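Local coordinates for protein short chain dehydrogenase (Leptospira borgpetersenii serovar Hardjo-bovis, PDB 6UH2) that binds NAD+ in a Rossmann-type fold and probably works as a short-chain dehydrogenase/reductase acting on CH-OH groups, at residues 98-103 with 119-124; 112-117 with 169-174; 179-184 with 198-203. All coordinates share one frame; numbering follows the deposited sequence.

Interaction 1 (98-103 with 119-124); sequences AGISVF and HVNLNG. With NAD (nicotinamide-adenine-dinucleotide), chain D.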
loop_
_atom_site.group_PDB
_atom_site.type_symbol
_atom_site.label_atom_id
_atom_site.label_comp_id
_atom_site.label_asym_id
_atom_site.label_seq_id
_atom_site.Cartn_x
_atom_site.Cartn_y
_atom_site.Cartn_z
ATOM N N ALA B 98 4.582 -6.333 17.565
ATOM C CA ALA B 98 5.242 -7.428 18.262
ATOM C C ALA B 98 5.006 -8.748 17.538
ATOM O O ALA B 98 3.890 -9.041 17.091
ATOM C CB ALA B 98 4.730 -7.515 19.696
ATOM N N GLY B 99 6.073 -9.538 17.423
ATOM C CA GLY B 99 6.013 -10.847 16.795
ATOM C C GLY B 99 7.271 -11.621 17.102
ATOM O O GLY B 99 8.344 -11.039 17.286
ATOM N N ILE B 100 7.144 -12.946 17.199
ATOM C CA ILE B 100 8.289 -13.815 17.454
ATOM C C ILE B 100 8.187 -15.058 16.572
ATOM O O ILE B 100 7.200 -15.280 15.873
ATOM C CB ILE B 100 8.416 -14.235 18.934
ATOM C CG1 ILE B 100 7.250 -15.153 19.327
ATOM C CG2 ILE B 100 8.505 -13.024 19.854
ATOM C CD1 ILE B 100 7.516 -15.921 20.614
ATOM N N SER B 101 9.237 -15.871 16.616
ATOM C CA SER B 101 9.276 -17.135 15.890
ATOM C C SER B 101 10.152 -18.104 16.673
ATOM O O SER B 101 10.634 -17.797 17.764
ATOM C CB SER B 101 9.783 -16.935 14.452
ATOM O OG SER B 101 9.592 -18.098 13.654
ATOM N N VAL B 102 10.339 -19.291 16.103
ATOM C CA VAL B 102 11.207 -20.320 16.650
ATOM C C VAL B 102 11.850 -21.013 15.453
ATOM O O VAL B 102 11.337 -20.965 14.336
ATOM C CB VAL B 102 10.424 -21.308 17.553
ATOM C CG1 VAL B 102 9.317 -22.012 16.756
ATOM C CG2 VAL B 102 11.342 -22.303 18.225
ATOM N N PHE B 103 13.010 -21.639 15.672
ATOM C CA PHE B 103 13.795 -22.038 14.508
ATOM C C PHE B 103 14.176 -23.511 14.405
ATOM O O PHE B 103 14.832 -23.881 13.425
ATOM C CB PHE B 103 15.037 -21.142 14.446
ATOM C CG PHE B 103 14.692 -19.686 14.614
ATOM C CD1 PHE B 103 14.123 -18.977 13.567
ATOM C CD2 PHE B 103 14.844 -19.056 15.843
ATOM C CE1 PHE B 103 13.762 -17.648 13.723
ATOM C CE2 PHE B 103 14.491 -17.734 16.007
ATOM C CZ PHE B 103 13.945 -17.028 14.945
ATOM N N HIS B 119 0.825 -17.173 21.376
ATOM C CA HIS B 119 0.413 -16.172 22.357
ATOM C C HIS B 119 0.888 -14.776 21.979
ATOM O O HIS B 119 0.117 -13.816 22.062
ATOM C CB HIS B 119 0.894 -16.579 23.743
ATOM C CG HIS B 119 0.214 -17.812 24.233
ATOM N ND1 HIS B 119 0.720 -18.612 25.232
ATOM C CD2 HIS B 119 -0.925 -18.408 23.811
ATOM C CE1 HIS B 119 -0.090 -19.639 25.418
ATOM N NE2 HIS B 119 -1.093 -19.540 24.562
ATOM N N VAL B 120 2.136 -14.634 21.531
ATOM C CA VAL B 120 2.613 -13.302 21.157
ATOM C C VAL B 120 1.936 -12.840 19.873
ATOM O O VAL B 120 1.398 -11.726 19.801
ATOM C CB VAL B 120 4.151 -13.289 21.029
ATOM C CG1 VAL B 120 4.641 -11.949 20.489
ATOM C CG2 VAL B 120 4.793 -13.566 22.384
ATOM N N ASN B 121 1.925 -13.701 18.847
ATOM C CA ASN B 121 1.466 -13.280 17.526
ATOM C C ASN B 121 -0.059 -13.186 17.462
ATOM O O ASN B 121 -0.601 -12.155 17.050
ATOM C CB ASN B 121 2.002 -14.235 16.446
ATOM C CG ASN B 121 3.532 -14.199 16.316
ATOM O OD1 ASN B 121 4.236 -13.538 17.096
ATOM N ND2 ASN B 121 4.053 -14.931 15.329
ATOM N N LEU B 122 -0.775 -14.242 17.873
ATOM C CA LEU B 122 -2.236 -14.237 17.756
ATOM C C LEU B 122 -2.921 -13.606 18.968
ATOM O O LEU B 122 -3.692 -12.652 18.815
ATOM C CB LEU B 122 -2.781 -15.660 17.540
ATOM C CG LEU B 122 -2.728 -16.298 16.156
ATOM C CD1 LEU B 122 -3.490 -17.627 16.170
ATOM C CD2 LEU B 122 -3.276 -15.357 15.058
ATOM N N ASN B 123 -2.694 -14.152 20.173
ATOM C CA ASN B 123 -3.319 -13.582 21.371
ATOM C C ASN B 123 -2.971 -12.108 21.538
ATOM O O ASN B 123 -3.832 -11.289 21.889
ATOM C CB ASN B 123 -2.903 -14.347 22.637
ATOM C CG ASN B 123 -3.498 -15.735 22.698
ATOM O OD1 ASN B 123 -3.083 -16.620 21.961
ATOM N ND2 ASN B 123 -4.494 -15.924 23.564
ATOM N N GLY B 124 -1.709 -11.753 21.320
ATOM C CA GLY B 124 -1.299 -10.376 21.535
ATOM C C GLY B 124 -1.986 -9.407 20.591
ATOM O O GLY B 124 -2.439 -8.340 21.008
HETATM P PA NAD D . 12.339 -8.137 16.654
HETATM O O1A NAD D . 12.600 -9.569 17.188
HETATM O O2A NAD D . 13.516 -7.207 16.358
HETATM O O5B NAD D . 11.289 -7.335 17.623
HETATM C C5B NAD D . 10.127 -7.923 18.179
HETATM C C4B NAD D . 9.847 -7.082 19.396
HETATM O O4B NAD D . 8.619 -7.672 19.965
HETATM C C3B NAD D . 10.943 -7.171 20.470
HETATM O O3B NAD D . 11.279 -5.852 20.964
HETATM C C2B NAD D . 10.259 -7.964 21.592
HETATM O O2B NAD D . 10.743 -7.595 22.891
HETATM C C1B NAD D . 8.760 -7.656 21.363
HETATM N N9A NAD D . 8.000 -8.679 22.073
HETATM C C8A NAD D . 8.271 -10.042 22.184
HETATM N N7A NAD D . 7.405 -10.638 22.958
HETATM C C5A NAD D . 6.542 -9.634 23.397
HETATM C C6A NAD D . 5.444 -9.630 24.252
HETATM N N6A NAD D . 4.990 -10.750 24.848
HETATM N N1A NAD D . 4.812 -8.465 24.463
HETATM C C2A NAD D . 5.248 -7.347 23.879
HETATM N N3A NAD D . 6.297 -7.252 23.059
HETATM C C4A NAD D . 6.912 -8.425 22.847
HETATM O O3 NAD D . 11.407 -8.222 15.333
HETATM P PN NAD D . 11.315 -7.340 13.986
HETATM O O1N NAD D . 12.181 -7.961 12.861
HETATM O O2N NAD D . 11.390 -5.867 14.397
HETATM O O5D NAD D . 9.745 -7.800 13.608
HETATM C C5D NAD D . 8.687 -6.916 13.911
HETATM C C4D NAD D . 7.435 -7.501 13.263
HETATM O O4D NAD D . 7.643 -7.760 11.818
HETATM C C3D NAD D . 7.135 -8.882 13.845
HETATM O O3D NAD D . 5.721 -9.113 13.890
HETATM C C2D NAD D . 7.720 -9.902 12.822
HETATM O O2D NAD D . 7.048 -11.151 12.814
HETATM C C1D NAD D . 7.443 -9.114 11.510
HETATM N N1N NAD D . 8.382 -9.454 10.382
HETATM C C2N NAD D . 9.731 -9.342 10.527
HETATM C C3N NAD D . 10.543 -9.665 9.469
HETATM C C7N NAD D . 12.019 -9.545 9.639
HETATM O O7N NAD D . 12.739 -10.008 8.768
HETATM N N7N NAD D . 12.494 -8.924 10.742
HETATM C C4N NAD D . 9.954 -10.093 8.266
HETATM C C5N NAD D . 8.600 -10.201 8.153
HETATM C C6N NAD D . 7.804 -9.863 9.245
HETATM O O HOH W 1 1.165 -9.273 18.195
#
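N121 ND2 is gripped by two oxygens: I100 O, 3.2 Å from N121 ND2 and close to the amide plane of N121, and OG1 of T176. At the other end of the same carboxamide, OD1 accepts a hydrogen bond from the backbone N-H of I100 at 3.0 Å (I100 N to N121 OD1), with an angle of 160° at the hydrogen, and the donor lies in the carbonyl plane on a lone pair of OD1. Since I100 N can only donate and I100 O can only accept, the two bonds settle which end of the carboxamide is oxygen and fix its rotation. CG of N121 lies anti to its own carbonyl carbon (chi1 -65°), turned toward the loop. OD1 also comes within 3.2 Å of G99 CA, where the chain has no side chain. G99 CA in turn stands 3.4 Å from O3D of the nicotinamide ribose of NAD.

Next to this pair of bonds, I100 and V120 cross at about a right angle, I100 CG1 meeting V120 CB at 4.0 Å. The two residues also border the adenine: I100 CG2 lies 3.8 Å from NAD C8A, and V120 CG2 lies 3.7 Å from NAD N6A. The bond from G124 N to H119 O (2.9 Å) makes a wider pi-type turn at 119-123, and V120 O within it takes a water that also donates to A98 O, bridging two carbonyl oxygens that cannot bond each other. In the SDR fold an asparagine of this helix commonly belongs to the active-site residues, and the place of N121, with its side chain touching Y173, is consistent with that. The contact holds the loop following strand 93-96 against helix 111-139, with helix 171-191 flanking N121 through Y173 and I180.

Interaction 2 (112-117 with 169-174); sequences EEFNEV and SPEVYA. With NAD (nicotinamide-adenine-dinucleotide), chain D.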
loop_
_atom_site.group_PDB
_atom_site.type_symbol
_atom_site.label_atom_id
_atom_site.label_comp_id
_atom_site.label_asym_id
_atom_site.label_seq_id
_atom_site.Cartn_x
_atom_site.Cartn_y
_atom_site.Cartn_z
ATOM N N GLU B 112 5.520 -25.973 24.139
ATOM C CA GLU B 112 5.894 -24.704 24.743
ATOM C C GLU B 112 6.334 -23.703 23.679
ATOM O O GLU B 112 5.956 -22.527 23.736
ATOM C CB GLU B 112 6.985 -24.936 25.792
ATOM C CG GLU B 112 6.499 -25.736 27.021
ATOM C CD GLU B 112 6.214 -27.230 26.756
ATOM O OE1 GLU B 112 6.758 -27.820 25.787
ATOM O OE2 GLU B 112 5.434 -27.820 27.538
ATOM N N GLU B 113 7.117 -24.155 22.694
ATOM C CA GLU B 113 7.492 -23.295 21.571
ATOM C C GLU B 113 6.266 -22.865 20.783
ATOM O O GLU B 113 6.061 -21.673 20.525
ATOM C CB GLU B 113 8.458 -24.024 20.639
ATOM C CG GLU B 113 9.822 -24.316 21.215
ATOM C CD GLU B 113 10.563 -25.358 20.403
ATOM O OE1 GLU B 113 9.948 -25.957 19.486
ATOM O OE2 GLU B 113 11.754 -25.582 20.692
ATOM N N PHE B 114 5.450 -23.840 20.376
ATOM C CA PHE B 114 4.255 -23.560 19.590
ATOM C C PHE B 114 3.367 -22.544 20.293
ATOM O O PHE B 114 2.959 -21.538 19.697
ATOM C CB PHE B 114 3.499 -24.874 19.344
ATOM C CG PHE B 114 2.376 -24.765 18.346
ATOM C CD1 PHE B 114 1.117 -24.342 18.744
ATOM C CD2 PHE B 114 2.575 -25.107 17.014
ATOM C CE1 PHE B 114 0.075 -24.256 17.836
ATOM C CE2 PHE B 114 1.535 -25.020 16.095
ATOM C CZ PHE B 114 0.284 -24.589 16.504
ATOM N N ASN B 115 3.058 -22.792 21.571
ATOM C CA ASN B 115 2.144 -21.920 22.302
ATOM C C ASN B 115 2.724 -20.530 22.525
ATOM O O ASN B 115 1.972 -19.554 22.579
ATOM C CB ASN B 115 1.776 -22.564 23.640
ATOM C CG ASN B 115 0.943 -23.801 23.457
ATOM O OD1 ASN B 115 0.227 -23.926 22.464
ATOM N ND2 ASN B 115 1.023 -24.722 24.403
ATOM N N GLU B 116 4.045 -20.416 22.679
ATOM C CA GLU B 116 4.623 -19.091 22.891
ATOM C C GLU B 116 4.475 -18.226 21.646
ATOM O O GLU B 116 4.154 -17.036 21.745
ATOM C CB GLU B 116 6.095 -19.211 23.290
ATOM C CG GLU B 116 6.647 -17.965 23.961
ATOM C CD GLU B 116 5.752 -17.478 25.095
ATOM O OE1 GLU B 116 5.186 -16.368 24.978
ATOM O OE2 GLU B 116 5.599 -18.217 26.091
ATOM N N VAL B 117 4.679 -18.811 20.465
ATOM C CA VAL B 117 4.534 -18.044 19.228
ATOM C C VAL B 117 3.077 -17.646 19.018
ATOM O O VAL B 117 2.778 -16.513 18.610
ATOM C CB VAL B 117 5.083 -18.848 18.032
ATOM C CG1 VAL B 117 4.817 -18.103 16.711
ATOM C CG2 VAL B 117 6.586 -19.123 18.210
ATOM N N SER B 169 12.289 -21.412 9.249
ATOM C CA SER B 169 11.023 -20.719 9.485
ATOM C C SER B 169 9.947 -21.761 9.777
ATOM O O SER B 169 9.755 -22.680 8.974
ATOM C CB SER B 169 10.619 -19.854 8.297
ATOM O OG SER B 169 9.525 -19.029 8.653
ATOM N N PRO B 170 9.252 -21.674 10.904
ATOM C CA PRO B 170 8.484 -22.823 11.389
ATOM C C PRO B 170 7.018 -22.792 10.984
ATOM O O PRO B 170 6.494 -21.763 10.552
ATOM C CB PRO B 170 8.641 -22.697 12.907
ATOM C CG PRO B 170 8.577 -21.183 13.108
ATOM C CD PRO B 170 9.298 -20.592 11.905
ATOM N N GLU B 171 6.348 -23.934 11.162
ATOM C CA GLU B 171 4.936 -24.051 10.819
ATOM C C GLU B 171 4.087 -23.048 11.582
ATOM O O GLU B 171 3.125 -22.501 11.035
ATOM C CB GLU B 171 4.439 -25.475 11.089
ATOM C CG GLU B 171 4.376 -25.873 12.574
ATOM C CD GLU B 171 5.703 -25.695 13.281
ATOM O OE1 GLU B 171 6.688 -26.287 12.818
ATOM O OE2 GLU B 171 5.774 -24.940 14.278
ATOM N N VAL B 172 4.426 -22.791 12.848
ATOM C CA VAL B 172 3.562 -21.963 13.677
ATOM C C VAL B 172 3.670 -20.500 13.260
ATOM O O VAL B 172 2.716 -19.731 13.418
ATOM C CB VAL B 172 3.896 -22.175 15.171
ATOM C CG1 VAL B 172 5.327 -21.706 15.497
ATOM C CG2 VAL B 172 2.880 -21.465 16.051
ATOM N N TYR B 173 4.825 -20.090 12.726
ATOM C CA TYR B 173 4.931 -18.732 12.195
ATOM C C TYR B 173 4.023 -18.555 10.983
ATOM O O TYR B 173 3.312 -17.548 10.875
ATOM C CB TYR B 173 6.383 -18.426 11.834
ATOM C CG TYR B 173 6.658 -16.964 11.565
ATOM C CD1 TYR B 173 6.704 -16.047 12.603
ATOM C CD2 TYR B 173 6.876 -16.502 10.271
ATOM C CE1 TYR B 173 6.975 -14.699 12.358
ATOM C CE2 TYR B 173 7.136 -15.161 10.016
ATOM C CZ TYR B 173 7.185 -14.267 11.066
ATOM O OH TYR B 173 7.442 -12.928 10.828
ATOM N N ALA B 174 4.022 -19.530 10.068
ATOM C CA ALA B 174 3.113 -19.477 8.926
ATOM C C ALA B 174 1.663 -19.458 9.388
ATOM O O ALA B 174 0.850 -18.668 8.897
ATOM C CB ALA B 174 3.361 -20.671 8.001
HETATM P PA NAD D . 12.339 -8.137 16.654
HETATM O O1A NAD D . 12.600 -9.569 17.188
HETATM O O2A NAD D . 13.516 -7.207 16.358
HETATM O O5B NAD D . 11.289 -7.335 17.623
HETATM C C5B NAD D . 10.127 -7.923 18.179
HETATM C C4B NAD D . 9.847 -7.082 19.396
HETATM O O4B NAD D . 8.619 -7.672 19.965
HETATM C C3B NAD D . 10.943 -7.171 20.470
HETATM O O3B NAD D . 11.279 -5.852 20.964
HETATM C C2B NAD D . 10.259 -7.964 21.592
HETATM O O2B NAD D . 10.743 -7.595 22.891
HETATM C C1B NAD D . 8.760 -7.656 21.363
HETATM N N9A NAD D . 8.000 -8.679 22.073
HETATM C C8A NAD D . 8.271 -10.042 22.184
HETATM N N7A NAD D . 7.405 -10.638 22.958
HETATM C C5A NAD D . 6.542 -9.634 23.397
HETATM C C6A NAD D . 5.444 -9.630 24.252
HETATM N N6A NAD D . 4.990 -10.750 24.848
HETATM N N1A NAD D . 4.812 -8.465 24.463
HETATM C C2A NAD D . 5.248 -7.347 23.879
HETATM N N3A NAD D . 6.297 -7.252 23.059
HETATM C C4A NAD D . 6.912 -8.425 22.847
HETATM O O3 NAD D . 11.407 -8.222 15.333
HETATM P PN NAD D . 11.315 -7.340 13.986
HETATM O O1N NAD D . 12.181 -7.961 12.861
HETATM O O2N NAD D . 11.390 -5.867 14.397
HETATM O O5D NAD D . 9.745 -7.800 13.608
HETATM C C5D NAD D . 8.687 -6.916 13.911
HETATM C C4D NAD D . 7.435 -7.501 13.263
HETATM O O4D NAD D . 7.643 -7.760 11.818
HETATM C C3D NAD D . 7.135 -8.882 13.845
HETATM O O3D NAD D . 5.721 -9.113 13.890
HETATM C C2D NAD D . 7.720 -9.902 12.822
HETATM O O2D NAD D . 7.048 -11.151 12.814
HETATM C C1D NAD D . 7.443 -9.114 11.510
HETATM N N1N NAD D . 8.382 -9.454 10.382
HETATM C C2N NAD D . 9.731 -9.342 10.527
HETATM C C3N NAD D . 10.543 -9.665 9.469
HETATM C C7N NAD D . 12.019 -9.545 9.639
HETATM O O7N NAD D . 12.739 -10.008 8.768
HETATM N N7N NAD D . 12.494 -8.924 10.742
HETATM C C4N NAD D . 9.954 -10.093 8.266
HETATM C C5N NAD D . 8.600 -10.201 8.153
HETATM C C6N NAD D . 7.804 -9.863 9.245
#
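Helix segment 112-117 meets the start of helix 171-191 with its nearest alpha carbons, those of F114 and V172, 6.2 Å apart, and P170 occupies the N-cap position. These are two of the helices that pack on the sheet of the Rossmann-type SDR fold. The two segments share no hydrogen bond; V172 carries the contact. Its CG2 lies over one face of the F114 ring in a CH-pi contact, 3.8 Å from the ring centroid and 14° off the normal, and also touches V117 CG1 at 3.9 Å. V172 CB lies against the ring atom F114 CD2 at 3.7 Å, and V172 CG1 meets V117 CB at 3.8 Å. With V172 CG1 between the backbone N and the carbonyl carbon (chi1 64°), CG2 falls anti to N and reaches F114. The same CG2 is 3.6 Å from F114 O, so it rests against backbone as well as ring.

E171 approaches F114 obliquely, but its OE2 forms a salt bridge with R109, which also pairs with E113; one arginine thus links the like-charged glutamates of both segments. Next along the helix, Y173 OH shares a 2.7 Å hydrogen bond with NAD O2D, which lies in the ring plane at the edge.

Interaction 3 (179-184 with 198-203); sequences GIIHFT and VNCISP. With NAD (nicotinamide-adenine-dinucleotide), chain D.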
loop_
_atom_site.group_PDB
_atom_site.type_symbol
_atom_site.label_atom_id
_atom_site.label_comp_id
_atom_site.label_asym_id
_atom_site.label_seq_id
_atom_site.Cartn_x
_atom_site.Cartn_y
_atom_site.Cartn_z
ATOM N N GLY B 179 -3.012 -16.124 10.139
ATOM C CA GLY B 179 -4.122 -15.795 11.023
ATOM C C GLY B 179 -4.264 -14.301 11.260
ATOM O O GLY B 179 -5.381 -13.791 11.389
ATOM N N ILE B 180 -3.137 -13.586 11.348
ATOM C CA ILE B 180 -3.166 -12.135 11.549
ATOM C C ILE B 180 -3.661 -11.434 10.295
ATOM O O ILE B 180 -4.423 -10.457 10.366
ATOM C CB ILE B 180 -1.767 -11.630 11.962
ATOM C CG1 ILE B 180 -1.461 -12.027 13.407
ATOM C CG2 ILE B 180 -1.636 -10.093 11.793
ATOM C CD1 ILE B 180 0.030 -12.025 13.717
ATOM N N ILE B 181 -3.208 -11.890 9.129
ATOM C CA ILE B 181 -3.709 -11.327 7.879
ATOM C C ILE B 181 -5.224 -11.491 7.792
ATOM O O ILE B 181 -5.940 -10.569 7.380
ATOM C CB ILE B 181 -2.978 -11.969 6.688
ATOM C CG1 ILE B 181 -1.512 -11.510 6.672
ATOM C CG2 ILE B 181 -3.657 -11.611 5.374
ATOM C CD1 ILE B 181 -0.632 -12.315 5.713
ATOM N N HIS B 182 -5.744 -12.650 8.199
ATOM C CA HIS B 182 -7.185 -12.848 8.060
ATOM C C HIS B 182 -7.940 -12.145 9.180
ATOM O O HIS B 182 -9.062 -11.674 8.964
ATOM C CB HIS B 182 -7.525 -14.345 8.018
ATOM C CG HIS B 182 -8.808 -14.644 7.306
ATOM N ND1 HIS B 182 -9.080 -14.169 6.042
ATOM C CD2 HIS B 182 -9.897 -15.361 7.682
ATOM C CE1 HIS B 182 -10.285 -14.572 5.670
ATOM N NE2 HIS B 182 -10.799 -15.303 6.644
ATOM N N PHE B 183 -7.331 -12.041 10.363
ATOM C CA PHE B 183 -7.914 -11.235 11.442
ATOM C C PHE B 183 -8.064 -9.779 11.021
ATOM O O PHE B 183 -9.039 -9.109 11.384
ATOM C CB PHE B 183 -7.034 -11.328 12.690
ATOM C CG PHE B 183 -7.514 -10.485 13.839
ATOM C CD1 PHE B 183 -8.699 -10.792 14.491
ATOM C CD2 PHE B 183 -6.784 -9.389 14.269
ATOM C CE1 PHE B 183 -9.162 -10.006 15.552
ATOM C CE2 PHE B 183 -7.227 -8.612 15.337
ATOM C CZ PHE B 183 -8.410 -8.921 15.982
ATOM N N THR B 184 -7.099 -9.275 10.257
ATOM C CA THR B 184 -7.176 -7.916 9.733
ATOM C C THR B 184 -8.440 -7.712 8.912
ATOM O O THR B 184 -9.148 -6.706 9.073
ATOM C CB THR B 184 -5.940 -7.639 8.890
ATOM O OG1 THR B 184 -4.772 -7.759 9.709
ATOM C CG2 THR B 184 -6.007 -6.255 8.276
ATOM N N VAL B 198 -8.744 -0.994 9.642
ATOM C CA VAL B 198 -7.822 -2.051 10.056
ATOM C C VAL B 198 -7.114 -2.567 8.810
ATOM O O VAL B 198 -7.774 -3.038 7.873
ATOM C CB VAL B 198 -8.529 -3.217 10.768
ATOM C CG1 VAL B 198 -7.488 -4.216 11.316
ATOM C CG2 VAL B 198 -9.487 -2.721 11.893
ATOM N N ASN B 199 -5.780 -2.471 8.791
ATOM C CA ASN B 199 -4.980 -2.956 7.671
ATOM C C ASN B 199 -3.760 -3.692 8.212
ATOM O O ASN B 199 -3.522 -3.749 9.423
ATOM C CB ASN B 199 -4.558 -1.812 6.726
ATOM C CG ASN B 199 -5.745 -1.148 6.064
ATOM O OD1 ASN B 199 -6.376 -1.726 5.178
ATOM N ND2 ASN B 199 -6.057 0.081 6.488
ATOM N N CYS B 200 -2.999 -4.286 7.296
ATOM C CA CYS B 200 -1.866 -5.123 7.657
ATOM C C CYS B 200 -0.708 -4.830 6.714
ATOM O O CYS B 200 -0.922 -4.598 5.519
ATOM C CB CYS B 200 -2.244 -6.616 7.579
ATOM S SG CYS B 200 -1.031 -7.739 8.286
ATOM N N ILE B 201 0.516 -4.855 7.238
ATOM C CA ILE B 201 1.712 -4.803 6.404
ATOM C C ILE B 201 2.465 -6.110 6.577
ATOM O O ILE B 201 2.689 -6.557 7.710
ATOM C CB ILE B 201 2.612 -3.597 6.735
ATOM C CG1 ILE B 201 2.020 -2.336 6.112
ATOM C CG2 ILE B 201 4.024 -3.800 6.166
ATOM C CD1 ILE B 201 2.847 -1.072 6.349
ATOM N N SER B 202 2.839 -6.730 5.455
ATOM C CA SER B 202 3.611 -7.969 5.485
ATOM C C SER B 202 5.004 -7.704 4.922
ATOM O O SER B 202 5.187 -7.675 3.692
ATOM C CB SER B 202 2.908 -9.076 4.696
ATOM O OG SER B 202 1.718 -9.487 5.351
ATOM N N PRO B 203 6.003 -7.496 5.770
ATOM C CA PRO B 203 7.365 -7.258 5.272
ATOM C C PRO B 203 7.969 -8.515 4.668
ATOM O O PRO B 203 7.665 -9.636 5.072
ATOM C CB PRO B 203 8.144 -6.844 6.532
ATOM C CG PRO B 203 7.093 -6.464 7.543
ATOM C CD PRO B 203 5.908 -7.346 7.232
HETATM P PA NAD D . 12.339 -8.137 16.654
HETATM O O1A NAD D . 12.600 -9.569 17.188
HETATM O O2A NAD D . 13.516 -7.207 16.358
HETATM O O5B NAD D . 11.289 -7.335 17.623
HETATM C C5B NAD D . 10.127 -7.923 18.179
HETATM C C4B NAD D . 9.847 -7.082 19.396
HETATM O O4B NAD D . 8.619 -7.672 19.965
HETATM C C3B NAD D . 10.943 -7.171 20.470
HETATM O O3B NAD D . 11.279 -5.852 20.964
HETATM C C2B NAD D . 10.259 -7.964 21.592
HETATM O O2B NAD D . 10.743 -7.595 22.891
HETATM C C1B NAD D . 8.760 -7.656 21.363
HETATM N N9A NAD D . 8.000 -8.679 22.073
HETATM C C8A NAD D . 8.271 -10.042 22.184
HETATM N N7A NAD D . 7.405 -10.638 22.958
HETATM C C5A NAD D . 6.542 -9.634 23.397
HETATM C C6A NAD D . 5.444 -9.630 24.252
HETATM N N6A NAD D . 4.990 -10.750 24.848
HETATM N N1A NAD D . 4.812 -8.465 24.463
HETATM C C2A NAD D . 5.248 -7.347 23.879
HETATM N N3A NAD D . 6.297 -7.252 23.059
HETATM C C4A NAD D . 6.912 -8.425 22.847
HETATM O O3 NAD D . 11.407 -8.222 15.333
HETATM P PN NAD D . 11.315 -7.340 13.986
HETATM O O1N NAD D . 12.181 -7.961 12.861
HETATM O O2N NAD D . 11.390 -5.867 14.397
HETATM O O5D NAD D . 9.745 -7.800 13.608
HETATM C C5D NAD D . 8.687 -6.916 13.911
HETATM C C4D NAD D . 7.435 -7.501 13.263
HETATM O O4D NAD D . 7.643 -7.760 11.818
HETATM C C3D NAD D . 7.135 -8.882 13.845
HETATM O O3D NAD D . 5.721 -9.113 13.890
HETATM C C2D NAD D . 7.720 -9.902 12.822
HETATM O O2D NAD D . 7.048 -11.151 12.814
HETATM C C1D NAD D . 7.443 -9.114 11.510
HETATM N N1N NAD D . 8.382 -9.454 10.382
HETATM C C2N NAD D . 9.731 -9.342 10.527
HETATM C C3N NAD D . 10.543 -9.665 9.469
HETATM C C7N NAD D . 12.019 -9.545 9.639
HETATM O O7N NAD D . 12.739 -10.008 8.768
HETATM N N7N NAD D . 12.494 -8.924 10.742
HETATM C C4N NAD D . 9.954 -10.093 8.266
HETATM C C5N NAD D . 8.600 -10.201 8.153
HETATM C C6N NAD D . 7.804 -9.863 9.245
#
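T184 lays its methyl against the strand backbone, CG2 standing 3.4 Å from N199 C, while its hydroxyl side covers C200, with T184 OG1 3.5 Å from C200 CB. CG2 lies anti to the backbone N (chi1 -61° for OG1), which leaves OG1 beside that N, where it bonds back to I180 O at 2.8 Å. T184 N and T184 OG1 grip I180 O from opposite faces of its plane. The hydroxyl has a further partner in N147 of the adjoining strand.

Helix 179-184 runs nearly antiparallel to strand 198-203, at 153° between their directions and 7.9 Å between the axes, as expected in a beta-alpha-beta crossover, here strand 144-148, helix 171-191 and strand 197-203 of the Rossmann-type sheet. V198, C200 and S202 point their beta carbons at the helix; N199 and I201 point theirs away. V198 CG1 is 3.7 Å from T184 O. Further along the strand, I181 CG1 meets C200 SG at 4.1 Å, and I181 CD1 stands 3.7 Å from S202 OG. At the end of the strand P203 O is 3.3 Å from NAD C5N of the nicotinamide ring.

No hydrogen bond crosses between helix and strand: the contact rests on dispersion and shape, while the buried hydroxyls are satisfied elsewhere, T184 OG1 by I180 O and N147 ND2, and S202 OG by N252 OD1 of the next strand.

In the fold
From the N terminus, interaction 1 closes first, bringing the loop after strand 93-96 back onto helix 111-139 across a short span. Interaction 2 starts on that same helix, at 112-117, before interaction 1 has closed, so the two cross along the chain; it spans strand 144-148 to reach helix 171-191. They also touch in space, S101 and V102 packing on P170. Interaction 3 follows in series, folding the later part of helix 171-191 onto strand 197-203, and I180 packs against N121 of interaction 1. Thus 111-139 is shared by the first two and 171-191 by the last two, tying loop, both helices and strand around NAD, which all three touch.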